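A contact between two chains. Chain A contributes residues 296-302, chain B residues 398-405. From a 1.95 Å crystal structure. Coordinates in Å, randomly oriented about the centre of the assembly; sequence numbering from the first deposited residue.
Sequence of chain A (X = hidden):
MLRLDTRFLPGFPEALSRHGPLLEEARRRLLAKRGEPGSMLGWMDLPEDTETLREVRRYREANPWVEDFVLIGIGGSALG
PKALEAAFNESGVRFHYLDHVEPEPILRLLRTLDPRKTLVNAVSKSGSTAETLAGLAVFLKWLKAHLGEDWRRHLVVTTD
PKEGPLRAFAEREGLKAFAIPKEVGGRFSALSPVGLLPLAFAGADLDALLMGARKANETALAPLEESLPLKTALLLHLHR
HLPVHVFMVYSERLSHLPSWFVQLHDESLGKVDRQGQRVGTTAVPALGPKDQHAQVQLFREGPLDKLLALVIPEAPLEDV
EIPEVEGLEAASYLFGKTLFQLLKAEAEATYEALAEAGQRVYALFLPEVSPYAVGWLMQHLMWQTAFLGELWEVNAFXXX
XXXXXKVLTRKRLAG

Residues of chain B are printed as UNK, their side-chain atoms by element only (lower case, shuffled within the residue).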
# COMPACT_ATOMS: atom_id res chain seq x y z
N VAL A 296 12.79 5.88 -3.19
CA VAL A 296 13.72 6.39 -4.19
C VAL A 296 15.16 6.44 -3.70
O VAL A 296 16.09 6.24 -4.48
CB VAL A 296 13.29 7.79 -4.67
CG1 VAL A 296 14.40 8.43 -5.50
CG2 VAL A 296 12.02 7.67 -5.51
N GLN A 297 15.35 6.70 -2.40
CA GLN A 297 16.70 6.75 -1.84
C GLN A 297 17.39 5.42 -2.12
O GLN A 297 18.54 5.38 -2.56
CB GLN A 297 16.65 7.03 -0.33
CG GLN A 297 17.95 6.79 0.43
CD GLN A 297 19.14 7.54 -0.15
OE1 GLN A 297 19.07 8.73 -0.46
NE2 GLN A 297 20.27 6.83 -0.28
N LEU A 298 16.68 4.32 -1.88
CA LEU A 298 17.24 3.00 -2.14
C LEU A 298 17.48 2.79 -3.63
O LEU A 298 18.50 2.21 -4.02
CB LEU A 298 16.30 1.90 -1.63
CG LEU A 298 16.61 0.49 -2.14
CD1 LEU A 298 17.83 -0.06 -1.42
CD2 LEU A 298 15.42 -0.43 -1.89
N PHE A 299 16.57 3.26 -4.47
CA PHE A 299 16.74 3.09 -5.91
C PHE A 299 17.94 3.89 -6.41
O PHE A 299 18.62 3.48 -7.35
CB PHE A 299 15.48 3.54 -6.68
CG PHE A 299 14.20 2.88 -6.22
CD1 PHE A 299 14.21 1.62 -5.63
CD2 PHE A 299 12.98 3.52 -6.40
CE1 PHE A 299 13.02 1.01 -5.21
CE2 PHE A 299 11.78 2.92 -5.98
CZ PHE A 299 11.81 1.66 -5.39
N ARG A 300 18.20 5.02 -5.77
CA ARG A 300 19.29 5.91 -6.14
C ARG A 300 20.69 5.46 -5.73
O ARG A 300 21.63 5.54 -6.52
CB ARG A 300 19.03 7.31 -5.57
CG ARG A 300 17.89 8.08 -6.23
CD ARG A 300 18.37 8.80 -7.48
NE ARG A 300 19.36 9.83 -7.15
CZ ARG A 300 20.24 10.33 -8.01
NH1 ARG A 300 20.26 9.89 -9.27
NH2 ARG A 300 21.11 11.26 -7.62
N GLU A 301 20.85 4.97 -4.50
CA GLU A 301 22.18 4.58 -4.04
C GLU A 301 22.30 3.13 -3.61
O GLU A 301 23.38 2.68 -3.22
CB GLU A 301 22.61 5.50 -2.89
CG GLU A 301 22.40 6.97 -3.20
CD GLU A 301 23.12 7.89 -2.24
OE1 GLU A 301 22.96 7.74 -1.00
OE2 GLU A 301 23.84 8.78 -2.72
N GLY A 302 21.20 2.39 -3.69
CA GLY A 302 21.23 0.99 -3.33
C GLY A 302 21.65 0.15 -4.53
O GLY A 302 21.97 0.70 -5.58
N UNK B 398 20.82 9.72 6.86
CA UNK B 398 20.78 10.74 5.83
C UNK B 398 20.00 10.20 4.63
O UNK B 398 19.42 9.12 4.70
o UNK B 398 22.51 8.82 4.92
c UNK B 398 22.99 9.97 4.86
o UNK B 398 24.12 10.20 4.36
c UNK B 398 22.20 11.14 5.41
N UNK B 399 19.98 10.96 3.54
CA UNK B 399 19.28 10.56 2.32
C UNK B 399 19.80 11.39 1.15
O UNK B 399 19.06 12.18 0.56
o UNK B 399 17.46 11.35 5.29
c UNK B 399 17.77 10.72 2.48
n UNK B 399 17.92 13.51 4.86
c UNK B 399 17.58 12.28 4.49
c UNK B 399 17.31 12.08 3.00
N UNK B 400 21.08 11.21 0.79
CA UNK B 400 21.76 11.91 -0.30
C UNK B 400 21.09 11.73 -1.66
O UNK B 400 21.03 12.66 -2.47
c UNK B 400 21.99 10.21 1.41
c UNK B 400 23.33 10.80 1.12
c UNK B 400 23.17 11.30 -0.29
N UNK B 401 20.57 10.53 -1.89
CA UNK B 401 19.93 10.23 -3.16
C UNK B 401 18.70 11.01 -3.59
O UNK B 401 18.38 11.03 -4.78
N UNK B 402 18.01 11.67 -2.67
CA UNK B 402 16.81 12.41 -3.04
C UNK B 402 17.04 13.85 -3.50
O UNK B 402 16.11 14.50 -3.99
c UNK B 402 15.42 11.00 -1.50
c UNK B 402 15.78 12.42 -1.88
c UNK B 402 16.35 13.18 -0.67
N UNK B 403 18.26 14.34 -3.37
CA UNK B 403 18.57 15.72 -3.75
C UNK B 403 18.42 16.02 -5.25
O UNK B 403 17.80 17.02 -5.61
o UNK B 403 18.84 18.43 -2.25
c UNK B 403 20.51 17.46 -3.68
c UNK B 403 19.64 18.62 -3.19
o UNK B 403 19.78 19.73 -3.75
c UNK B 403 19.99 16.08 -3.27
N UNK B 404 18.98 15.17 -6.10
CA UNK B 404 18.91 15.40 -7.55
C UNK B 404 17.49 15.62 -8.05
O UNK B 404 17.23 16.56 -8.81
c UNK B 404 19.55 14.24 -8.32
c UNK B 404 20.46 15.64 -10.18
c UNK B 404 19.60 14.43 -9.84
c UNK B 404 20.17 13.18 -10.51
N UNK B 405 16.57 14.75 -7.64
CA UNK B 405 15.19 14.89 -8.08
C UNK B 405 14.62 16.25 -7.76
O UNK B 405 13.83 16.81 -8.53
O HOH W 1 20.93 13.07 -5.36

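Position 398 carries two side-chain carbons, the second bearing two oxygens: a short carboxylate, so Asp B398. Its side chain makes no contact with the chain A stretch.

Position 399 has three side-chain carbons, the third holding one oxygen and one nitrogen, which is the amide of a glutamine, Gln B399. Its end leads away from the chain A stretch, leaving CB 3.8 Å from Gln A297 OE1. The backbone comes closer, with C of Gln B399 3.2 Å from Gln A297 OE1.

At position 400 three carbons close a ring onto the backbone nitrogen, which identifies Pro B400. Having no hydrogen on N, it can offer nothing to Gln A297 OE1, although Pro B400 N and that OE1 are 3.4 Å apart. Pro B400 CB lies 3.6 Å from Glu A301 OE2, a van der Waals contact only; the ring restrains phi (-58°), which suits the helical phi/psi here.

Position 401 has no side-chain atoms and is Gly B401. Here the helix of chain A comes so near that the CA atoms of Gln A297 and Gly B401 are 4.9 Å apart. A CB would point toward the chain A stretch and fall 2.7 Å from Gln A297 OE1 and 2.9 Å from Arg A300 CB, both clashes. The bare backbone fits, and both its polar atoms are used: N gives a weak hydrogen bond to Gln A297 OE1 (2.7 Å), and O accepts one from Arg A300 NE (2.8 Å).

Position 402 shows one carbon carrying two more, the beta-branched Val B402. Its CG1 packs 4.3 Å from Gln A297 CB, against the aliphatic start of that side chain.

Position 403 has three carbons, the third with two oxygens: Glu B403. Its end leads away into an exposed setting, where a charge is readily solvated, and it makes no contact with the chain A stretch.

Position 404 has four carbons, forked at the second, as in Leu B404. Its CB lies over one face of the Arg A300 guanidinium, 3.4 Å from NH2, where an aliphatic group can pack without competing for hydrogen bonds.

Position 405 again lacks a side chain and is Gly B405. It makes no contact with the chain A stretch, and a CB would have room here.

The contact therefore centres on Gly B401, gripped by two side chains from one helix. Gln A297 NE2 donates to Glu A301 OE1 (2.9 Å), which helps hold the amide while its OE1 faces chain B. Water 1 extends the network, its O accepting from Arg A300 NH2 (2.9 Å) and Leu B404 N (3.0 Å) and donating to Pro B400 O (2.9 Å).

Chain B, residues 398-405: DQPGVELG
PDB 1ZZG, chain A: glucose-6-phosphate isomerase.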